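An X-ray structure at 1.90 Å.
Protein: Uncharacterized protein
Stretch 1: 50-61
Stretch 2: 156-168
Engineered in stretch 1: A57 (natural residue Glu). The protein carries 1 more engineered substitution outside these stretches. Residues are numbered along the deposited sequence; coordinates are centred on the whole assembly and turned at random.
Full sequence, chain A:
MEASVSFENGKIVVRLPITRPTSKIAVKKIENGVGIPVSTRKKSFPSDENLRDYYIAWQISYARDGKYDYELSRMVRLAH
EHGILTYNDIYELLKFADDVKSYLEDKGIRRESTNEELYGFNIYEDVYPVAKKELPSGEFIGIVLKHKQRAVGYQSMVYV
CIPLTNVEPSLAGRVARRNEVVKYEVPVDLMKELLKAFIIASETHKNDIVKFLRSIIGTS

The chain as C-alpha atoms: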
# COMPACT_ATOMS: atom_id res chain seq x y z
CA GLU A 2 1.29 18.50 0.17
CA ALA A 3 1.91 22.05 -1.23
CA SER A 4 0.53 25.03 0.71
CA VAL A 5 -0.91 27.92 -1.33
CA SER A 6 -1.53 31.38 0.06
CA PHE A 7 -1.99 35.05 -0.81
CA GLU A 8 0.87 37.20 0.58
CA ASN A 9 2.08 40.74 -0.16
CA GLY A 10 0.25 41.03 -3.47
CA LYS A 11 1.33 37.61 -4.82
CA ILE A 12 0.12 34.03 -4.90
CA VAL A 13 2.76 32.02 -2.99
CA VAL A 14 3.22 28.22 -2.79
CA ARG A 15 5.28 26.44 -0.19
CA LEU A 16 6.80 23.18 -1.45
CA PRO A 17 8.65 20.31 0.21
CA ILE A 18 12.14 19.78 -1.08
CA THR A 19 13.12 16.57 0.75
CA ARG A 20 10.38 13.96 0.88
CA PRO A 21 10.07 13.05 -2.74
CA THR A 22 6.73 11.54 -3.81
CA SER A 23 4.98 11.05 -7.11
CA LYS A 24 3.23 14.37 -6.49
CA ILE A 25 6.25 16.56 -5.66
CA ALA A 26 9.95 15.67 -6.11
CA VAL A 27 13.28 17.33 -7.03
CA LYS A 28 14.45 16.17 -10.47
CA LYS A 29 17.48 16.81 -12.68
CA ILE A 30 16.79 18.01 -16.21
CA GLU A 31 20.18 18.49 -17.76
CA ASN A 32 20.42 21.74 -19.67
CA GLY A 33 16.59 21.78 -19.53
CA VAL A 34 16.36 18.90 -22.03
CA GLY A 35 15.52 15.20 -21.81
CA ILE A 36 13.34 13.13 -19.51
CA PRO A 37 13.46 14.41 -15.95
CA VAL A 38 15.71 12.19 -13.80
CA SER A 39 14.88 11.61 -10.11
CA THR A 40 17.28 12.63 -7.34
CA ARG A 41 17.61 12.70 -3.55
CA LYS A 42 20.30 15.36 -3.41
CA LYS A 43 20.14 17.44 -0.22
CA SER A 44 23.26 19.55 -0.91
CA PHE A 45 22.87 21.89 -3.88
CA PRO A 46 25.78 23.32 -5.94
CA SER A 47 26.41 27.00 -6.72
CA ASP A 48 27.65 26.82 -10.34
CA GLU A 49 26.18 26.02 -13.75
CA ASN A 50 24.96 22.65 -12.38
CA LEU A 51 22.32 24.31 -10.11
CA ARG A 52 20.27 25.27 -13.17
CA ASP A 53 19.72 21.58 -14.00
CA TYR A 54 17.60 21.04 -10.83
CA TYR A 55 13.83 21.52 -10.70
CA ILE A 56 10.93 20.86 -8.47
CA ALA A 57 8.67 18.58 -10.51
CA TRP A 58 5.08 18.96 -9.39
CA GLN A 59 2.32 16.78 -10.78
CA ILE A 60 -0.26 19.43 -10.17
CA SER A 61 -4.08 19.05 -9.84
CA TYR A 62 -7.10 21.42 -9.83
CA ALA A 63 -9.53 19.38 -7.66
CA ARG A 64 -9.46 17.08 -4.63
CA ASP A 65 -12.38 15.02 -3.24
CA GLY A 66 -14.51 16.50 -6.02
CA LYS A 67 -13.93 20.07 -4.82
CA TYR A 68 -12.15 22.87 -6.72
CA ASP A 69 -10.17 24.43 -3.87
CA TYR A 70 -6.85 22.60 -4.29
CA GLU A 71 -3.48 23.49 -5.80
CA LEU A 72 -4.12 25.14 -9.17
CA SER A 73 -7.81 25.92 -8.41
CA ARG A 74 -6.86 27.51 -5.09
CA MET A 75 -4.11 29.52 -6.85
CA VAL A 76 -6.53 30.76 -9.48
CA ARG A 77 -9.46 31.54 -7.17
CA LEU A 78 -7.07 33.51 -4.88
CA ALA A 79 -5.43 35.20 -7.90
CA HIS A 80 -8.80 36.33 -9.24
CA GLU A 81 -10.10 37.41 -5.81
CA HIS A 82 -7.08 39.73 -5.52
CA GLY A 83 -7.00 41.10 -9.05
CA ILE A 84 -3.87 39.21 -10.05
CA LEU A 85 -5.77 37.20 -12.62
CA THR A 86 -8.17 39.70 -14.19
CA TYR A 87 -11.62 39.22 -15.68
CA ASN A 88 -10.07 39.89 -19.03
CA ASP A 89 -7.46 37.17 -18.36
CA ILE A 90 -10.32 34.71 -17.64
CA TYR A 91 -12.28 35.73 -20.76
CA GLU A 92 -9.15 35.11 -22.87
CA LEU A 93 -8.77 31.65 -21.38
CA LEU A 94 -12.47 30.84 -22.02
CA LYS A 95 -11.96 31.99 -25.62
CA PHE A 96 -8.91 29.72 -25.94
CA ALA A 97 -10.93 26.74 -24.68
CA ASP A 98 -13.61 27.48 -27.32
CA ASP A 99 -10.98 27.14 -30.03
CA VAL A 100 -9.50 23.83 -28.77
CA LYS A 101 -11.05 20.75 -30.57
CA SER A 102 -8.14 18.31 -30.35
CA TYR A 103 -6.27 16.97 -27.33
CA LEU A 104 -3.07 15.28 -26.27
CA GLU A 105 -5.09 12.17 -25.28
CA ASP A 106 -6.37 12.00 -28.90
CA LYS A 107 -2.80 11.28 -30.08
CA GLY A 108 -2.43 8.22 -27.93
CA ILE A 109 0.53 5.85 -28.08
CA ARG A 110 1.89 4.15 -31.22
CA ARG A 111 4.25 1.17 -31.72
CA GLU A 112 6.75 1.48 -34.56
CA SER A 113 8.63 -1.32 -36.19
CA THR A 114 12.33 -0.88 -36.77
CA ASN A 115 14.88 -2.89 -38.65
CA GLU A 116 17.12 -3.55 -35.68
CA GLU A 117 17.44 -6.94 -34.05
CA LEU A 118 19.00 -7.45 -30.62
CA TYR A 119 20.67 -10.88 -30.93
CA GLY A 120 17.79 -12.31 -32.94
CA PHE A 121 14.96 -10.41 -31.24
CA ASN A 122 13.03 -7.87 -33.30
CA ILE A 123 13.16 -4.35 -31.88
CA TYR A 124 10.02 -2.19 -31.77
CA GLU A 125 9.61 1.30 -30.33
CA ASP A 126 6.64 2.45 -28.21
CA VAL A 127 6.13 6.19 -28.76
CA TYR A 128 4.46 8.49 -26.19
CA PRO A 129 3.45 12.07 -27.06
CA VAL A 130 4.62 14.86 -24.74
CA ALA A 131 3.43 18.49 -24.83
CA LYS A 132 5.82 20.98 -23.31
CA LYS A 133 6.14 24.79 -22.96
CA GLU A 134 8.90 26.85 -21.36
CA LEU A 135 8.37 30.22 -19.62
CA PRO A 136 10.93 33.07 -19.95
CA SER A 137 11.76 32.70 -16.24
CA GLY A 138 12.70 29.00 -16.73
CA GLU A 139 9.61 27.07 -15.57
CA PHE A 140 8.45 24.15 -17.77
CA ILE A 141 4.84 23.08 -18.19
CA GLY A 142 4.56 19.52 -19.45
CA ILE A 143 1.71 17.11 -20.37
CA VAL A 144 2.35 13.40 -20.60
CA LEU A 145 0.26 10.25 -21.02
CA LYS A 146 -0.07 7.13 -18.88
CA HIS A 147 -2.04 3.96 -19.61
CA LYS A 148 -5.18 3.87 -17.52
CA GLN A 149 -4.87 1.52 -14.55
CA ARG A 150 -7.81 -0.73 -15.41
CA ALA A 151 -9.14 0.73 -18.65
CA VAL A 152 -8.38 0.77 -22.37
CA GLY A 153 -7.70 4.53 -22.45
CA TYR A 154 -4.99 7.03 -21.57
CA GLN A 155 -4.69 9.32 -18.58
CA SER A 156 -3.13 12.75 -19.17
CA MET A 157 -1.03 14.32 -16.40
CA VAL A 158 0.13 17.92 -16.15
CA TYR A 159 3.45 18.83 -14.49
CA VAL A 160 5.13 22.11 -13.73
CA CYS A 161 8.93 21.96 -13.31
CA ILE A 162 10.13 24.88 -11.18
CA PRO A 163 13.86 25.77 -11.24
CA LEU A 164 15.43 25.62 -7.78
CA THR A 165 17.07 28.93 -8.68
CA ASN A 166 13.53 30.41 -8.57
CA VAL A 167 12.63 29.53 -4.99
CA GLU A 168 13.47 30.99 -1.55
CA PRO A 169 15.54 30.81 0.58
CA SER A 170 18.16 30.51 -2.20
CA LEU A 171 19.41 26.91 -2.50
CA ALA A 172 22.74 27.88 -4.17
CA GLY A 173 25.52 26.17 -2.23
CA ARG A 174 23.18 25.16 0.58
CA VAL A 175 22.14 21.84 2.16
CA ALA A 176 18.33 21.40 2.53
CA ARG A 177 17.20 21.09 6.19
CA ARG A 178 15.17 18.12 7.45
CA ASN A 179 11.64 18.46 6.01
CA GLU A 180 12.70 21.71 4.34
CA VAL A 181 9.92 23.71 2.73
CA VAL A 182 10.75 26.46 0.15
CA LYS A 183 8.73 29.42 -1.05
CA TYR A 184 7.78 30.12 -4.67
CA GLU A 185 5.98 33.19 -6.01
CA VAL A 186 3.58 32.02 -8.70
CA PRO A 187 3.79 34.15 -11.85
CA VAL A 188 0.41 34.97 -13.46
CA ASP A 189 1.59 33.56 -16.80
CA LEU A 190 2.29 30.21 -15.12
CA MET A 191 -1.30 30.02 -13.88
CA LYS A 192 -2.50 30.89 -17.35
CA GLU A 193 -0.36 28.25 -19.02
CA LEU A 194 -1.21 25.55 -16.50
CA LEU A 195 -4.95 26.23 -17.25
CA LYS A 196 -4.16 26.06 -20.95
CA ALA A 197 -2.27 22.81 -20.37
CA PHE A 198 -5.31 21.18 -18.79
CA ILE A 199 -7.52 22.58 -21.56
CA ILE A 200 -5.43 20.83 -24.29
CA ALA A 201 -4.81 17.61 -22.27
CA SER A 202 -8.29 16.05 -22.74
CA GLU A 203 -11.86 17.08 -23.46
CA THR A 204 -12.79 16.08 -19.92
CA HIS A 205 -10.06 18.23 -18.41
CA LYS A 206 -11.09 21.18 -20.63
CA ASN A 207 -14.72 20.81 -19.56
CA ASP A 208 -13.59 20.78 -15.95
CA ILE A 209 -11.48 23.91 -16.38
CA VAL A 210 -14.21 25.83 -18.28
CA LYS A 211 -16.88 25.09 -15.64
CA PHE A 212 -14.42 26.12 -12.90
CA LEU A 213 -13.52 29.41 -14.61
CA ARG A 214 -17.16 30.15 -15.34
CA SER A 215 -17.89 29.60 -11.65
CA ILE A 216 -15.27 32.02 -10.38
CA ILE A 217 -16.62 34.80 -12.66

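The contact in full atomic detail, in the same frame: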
# COMPACT_ATOMS: atom_id res chain seq x y z
N ASN A 50 25.75 23.86 -12.63
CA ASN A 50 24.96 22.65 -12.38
C ASN A 50 23.66 22.93 -11.62
O ASN A 50 22.71 22.19 -11.78
CB ASN A 50 25.78 21.59 -11.62
CG ASN A 50 26.95 21.08 -12.44
OD1 ASN A 50 26.78 20.62 -13.56
ND2 ASN A 50 28.15 21.22 -11.89
N LEU A 51 23.59 24.00 -10.82
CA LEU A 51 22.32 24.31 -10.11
C LEU A 51 21.13 24.44 -11.06
O LEU A 51 19.99 24.11 -10.70
CB LEU A 51 22.42 25.63 -9.30
CG LEU A 51 21.25 25.88 -8.32
CD1 LEU A 51 20.95 24.69 -7.40
CD2 LEU A 51 21.55 27.14 -7.51
N ARG A 52 21.37 24.99 -12.25
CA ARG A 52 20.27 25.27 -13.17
C ARG A 52 19.64 24.02 -13.76
O ARG A 52 18.61 24.11 -14.42
CB ARG A 52 20.75 26.18 -14.32
CG ARG A 52 21.50 25.41 -15.38
CD ARG A 52 21.67 26.15 -16.70
NE ARG A 52 22.53 25.37 -17.59
CZ ARG A 52 22.78 25.67 -18.86
NH1 ARG A 52 23.57 24.90 -19.58
NH2 ARG A 52 22.23 26.75 -19.41
N ASP A 53 20.29 22.85 -13.57
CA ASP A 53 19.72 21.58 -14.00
C ASP A 53 18.69 20.98 -12.99
O ASP A 53 18.09 19.92 -13.26
CB ASP A 53 20.83 20.57 -14.23
CG ASP A 53 21.75 20.97 -15.38
OD1 ASP A 53 21.29 21.70 -16.29
OD2 ASP A 53 22.92 20.55 -15.36
N TYR A 54 18.53 21.60 -11.83
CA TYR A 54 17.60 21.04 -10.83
C TYR A 54 16.27 21.77 -10.77
O TYR A 54 16.21 23.01 -10.77
CB TYR A 54 18.21 21.03 -9.45
CG TYR A 54 19.39 20.09 -9.38
CD1 TYR A 54 19.20 18.73 -9.17
CD2 TYR A 54 20.69 20.55 -9.64
CE1 TYR A 54 20.28 17.84 -9.15
CE2 TYR A 54 21.79 19.68 -9.61
CZ TYR A 54 21.58 18.33 -9.38
OH TYR A 54 22.65 17.44 -9.38
N TYR A 55 15.19 20.98 -10.72
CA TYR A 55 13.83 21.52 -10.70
C TYR A 55 13.00 20.85 -9.65
O TYR A 55 13.21 19.68 -9.31
CB TYR A 55 13.12 21.31 -12.05
CG TYR A 55 13.81 21.97 -13.22
CD1 TYR A 55 15.02 21.48 -13.70
CD2 TYR A 55 13.23 23.07 -13.86
CE1 TYR A 55 15.67 22.08 -14.79
CE2 TYR A 55 13.86 23.66 -14.95
CZ TYR A 55 15.06 23.16 -15.41
OH TYR A 55 15.69 23.76 -16.49
N ILE A 56 11.98 21.56 -9.22
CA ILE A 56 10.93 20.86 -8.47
C ILE A 56 9.86 20.45 -9.48
O ILE A 56 9.26 21.33 -10.12
CB ILE A 56 10.24 21.74 -7.40
CG1 ILE A 56 11.23 22.16 -6.32
CG2 ILE A 56 9.10 20.95 -6.75
CD1 ILE A 56 10.72 23.33 -5.53
N ALA A 57 9.67 19.15 -9.63
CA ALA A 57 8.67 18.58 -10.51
C ALA A 57 7.39 18.32 -9.72
O ALA A 57 7.38 17.49 -8.83
CB ALA A 57 9.19 17.27 -11.13
N TRP A 58 6.31 18.99 -10.12
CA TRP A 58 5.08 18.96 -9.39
C TRP A 58 3.99 18.48 -10.34
O TRP A 58 3.66 19.18 -11.34
CB TRP A 58 4.78 20.35 -8.88
CG TRP A 58 3.52 20.51 -8.02
CD1 TRP A 58 2.69 19.52 -7.51
CD2 TRP A 58 2.97 21.78 -7.56
NE1 TRP A 58 1.68 20.11 -6.76
CE2 TRP A 58 1.83 21.46 -6.77
CE3 TRP A 58 3.36 23.11 -7.72
CZ2 TRP A 58 1.05 22.47 -6.17
CZ3 TRP A 58 2.56 24.12 -7.13
CH2 TRP A 58 1.43 23.78 -6.36
N GLN A 59 3.47 17.31 -10.05
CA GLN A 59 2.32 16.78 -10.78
C GLN A 59 1.12 17.44 -10.16
O GLN A 59 0.61 16.98 -9.11
CB GLN A 59 2.24 15.24 -10.68
CG GLN A 59 1.23 14.67 -11.61
CD GLN A 59 -0.04 14.32 -10.88
OE1 GLN A 59 -0.05 13.45 -10.01
NE2 GLN A 59 -1.13 15.03 -11.20
N ILE A 60 0.66 18.51 -10.80
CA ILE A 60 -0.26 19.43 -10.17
C ILE A 60 -1.72 19.10 -10.56
O ILE A 60 -1.99 18.54 -11.64
CB ILE A 60 0.09 20.87 -10.55
CG1 ILE A 60 -0.68 21.87 -9.68
CG2 ILE A 60 -0.16 21.13 -12.06
CD1 ILE A 60 -0.18 23.34 -9.88
N SER A 61 -2.65 19.40 -9.66
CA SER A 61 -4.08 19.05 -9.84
C SER A 61 -4.93 20.32 -9.73
O SER A 61 -4.41 21.37 -9.35
CB SER A 61 -4.54 18.02 -8.79
OG SER A 61 -3.83 16.82 -8.90
N SER A 156 -4.11 11.69 -18.95
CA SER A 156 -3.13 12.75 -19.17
C SER A 156 -2.73 13.34 -17.83
O SER A 156 -3.57 13.52 -16.96
CB SER A 156 -3.68 13.84 -20.10
OG SER A 156 -4.99 14.17 -19.64
N MET A 157 -1.44 13.69 -17.66
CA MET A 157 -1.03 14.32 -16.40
C MET A 157 -0.29 15.60 -16.71
O MET A 157 0.49 15.64 -17.63
CB MET A 157 -0.13 13.39 -15.58
CG MET A 157 -0.88 12.06 -15.10
SD MET A 157 -0.22 11.42 -13.56
CE MET A 157 1.45 11.04 -14.06
N VAL A 158 -0.54 16.66 -15.93
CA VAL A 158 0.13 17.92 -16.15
C VAL A 158 1.15 18.14 -15.04
O VAL A 158 0.87 17.86 -13.86
CB VAL A 158 -0.88 19.10 -16.20
CG1 VAL A 158 -0.11 20.48 -16.30
CG2 VAL A 158 -1.84 18.93 -17.39
N TYR A 159 2.34 18.64 -15.41
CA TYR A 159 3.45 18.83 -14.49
C TYR A 159 3.90 20.25 -14.66
O TYR A 159 3.88 20.78 -15.79
CB TYR A 159 4.67 17.94 -14.82
CG TYR A 159 4.53 16.50 -14.42
CD1 TYR A 159 3.76 15.63 -15.19
CD2 TYR A 159 5.18 15.99 -13.30
CE1 TYR A 159 3.61 14.30 -14.83
CE2 TYR A 159 5.05 14.67 -12.93
CZ TYR A 159 4.27 13.83 -13.70
OH TYR A 159 4.12 12.54 -13.35
N VAL A 160 4.32 20.88 -13.57
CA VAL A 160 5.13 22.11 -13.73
C VAL A 160 6.50 21.79 -13.11
O VAL A 160 6.59 21.15 -12.06
CB VAL A 160 4.48 23.34 -13.06
CG1 VAL A 160 4.17 23.04 -11.62
CG2 VAL A 160 5.38 24.57 -13.18
N CYS A 161 7.57 22.19 -13.79
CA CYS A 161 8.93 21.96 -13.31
C CYS A 161 9.48 23.34 -12.98
O CYS A 161 9.65 24.16 -13.88
CB CYS A 161 9.80 21.30 -14.38
SG CYS A 161 9.25 19.56 -14.66
N ILE A 162 9.76 23.56 -11.70
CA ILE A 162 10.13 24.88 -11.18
C ILE A 162 11.63 24.89 -10.90
O ILE A 162 12.06 24.15 -10.04
CB ILE A 162 9.41 25.18 -9.87
CG1 ILE A 162 7.86 25.29 -10.13
CG2 ILE A 162 9.87 26.57 -9.38
CD1 ILE A 162 7.00 25.11 -8.86
N PRO A 163 12.41 25.76 -11.57
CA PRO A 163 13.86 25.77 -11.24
C PRO A 163 14.15 26.07 -9.77
O PRO A 163 13.55 27.00 -9.20
CB PRO A 163 14.42 26.88 -12.14
CG PRO A 163 13.37 26.99 -13.30
CD PRO A 163 12.05 26.72 -12.63
N LEU A 164 15.05 25.31 -9.15
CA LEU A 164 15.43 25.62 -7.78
C LEU A 164 16.00 27.04 -7.66
O LEU A 164 16.05 27.61 -6.57
CB LEU A 164 16.47 24.64 -7.24
CG LEU A 164 15.93 23.22 -6.92
CD1 LEU A 164 17.11 22.50 -6.20
CD2 LEU A 164 14.68 23.26 -6.07
N THR A 165 16.47 27.59 -8.77
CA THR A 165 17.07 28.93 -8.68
C THR A 165 15.96 29.96 -8.51
O THR A 165 16.24 31.14 -8.35
CB THR A 165 17.88 29.29 -9.92
OG1 THR A 165 17.08 29.06 -11.08
CG2 THR A 165 19.12 28.45 -10.01
N ASN A 166 14.70 29.52 -8.66
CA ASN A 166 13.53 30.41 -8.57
C ASN A 166 12.78 30.33 -7.25
O ASN A 166 11.72 30.95 -7.13
CB ASN A 166 12.50 30.15 -9.70
CG ASN A 166 12.99 30.65 -11.03
OD1 ASN A 166 14.12 31.11 -11.14
ND2 ASN A 166 12.18 30.54 -12.05
N VAL A 167 13.31 29.61 -6.27
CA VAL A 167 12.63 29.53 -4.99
C VAL A 167 13.44 30.19 -3.88
O VAL A 167 14.61 30.47 -4.07
CB VAL A 167 12.36 28.04 -4.59
CG1 VAL A 167 11.47 27.43 -5.66
CG2 VAL A 167 13.64 27.28 -4.38
N GLU A 168 12.81 30.39 -2.72
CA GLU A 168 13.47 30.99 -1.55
C GLU A 168 13.29 30.10 -0.33
O GLU A 168 12.27 29.42 -0.20
CB GLU A 168 12.91 32.37 -1.20
CG GLU A 168 12.65 33.34 -2.33
CD GLU A 168 12.05 34.67 -1.80
OE1 GLU A 168 12.46 35.11 -0.71
OE2 GLU A 168 11.18 35.26 -2.47
O HOH W 1 17.60 25.53 -10.82
O HOH W 2 -2.04 16.33 -13.53

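The contact is an antiparallel strand pair, made by segments nearly a hundred residues or more apart in sequence and burying 927 Å² in all. The strand axes run at 151° to each other and approach to 4.2 Å. I56 pairs with I162 and W58 with V160 as hydrogen-bonded pairs, each closed by two bonds: I56 N to I162 O is 2.7 Å, I162 N to I56 O 2.8 Å, W58 N to V160 O 2.9 Å, and V160 N to W58 O 2.9 Å. Single bonds extend the ladder, L164 N to Y54 O at 3.0 Å and almost straight, and I60 N to V158 O at 3.1 Å and more bent. Between these rungs the alpha carbons come closer, and CA-H groups lean on carbonyls that already accept an amide: C161 CA lies 3.3 Å from I56 O, and Y159 CA 3.2 Å from W58 O.

Water finishes the ladder where direct pairing runs out. Water 1 donates to L51 O (2.8 Å) and Y54 O (2.9 Å) and accepts from T165 N (3.1 Å), tying the 3-10 segment before one strand, and that strand's first residue, to the 3-10 segment after the other. Water 2 accepts from V158 N and Q59 NE2, both at 2.8 Å, and donates to I60 O at 2.9 Å, so a side-chain amide joins the backbone network.

Alternation sorts the side chains onto two faces. One carries I56, W58, V160 and I162, a purely apolar meeting across the strands: I56 CB is 4.3 Å from I162 CB, W58 CB is 3.9 Å from V160 CG1, and I162 CD1 approaches the edge of the indole, 4.3 Å from W58 CE3. Beyond I162, the side chain of L164 points toward the first stretch, its CD2 3.6 Å from I56 CG1 and its CD1 3.7 Å from Y54 CB. Farther out, L51 CD2 meets T165 CG2 at 3.7 Å.

The other face holds Y55, A57 and Q59 against P163, C161 and Y159. The Y55 ring spans two neighbours, with CE2 3.7 Å from P163 CG and CD2 3.9 Å from C161 CB. A57, an engineered substitution for glutamate, offers just a methyl, its CB 4.2 Å from C161 SG. The Q59 methylene sits over the face of the Y159 ring, CB 3.6 Å from CE2, a CH-pi contact that uses the aliphatic part of a polar side chain while its amide reaches water.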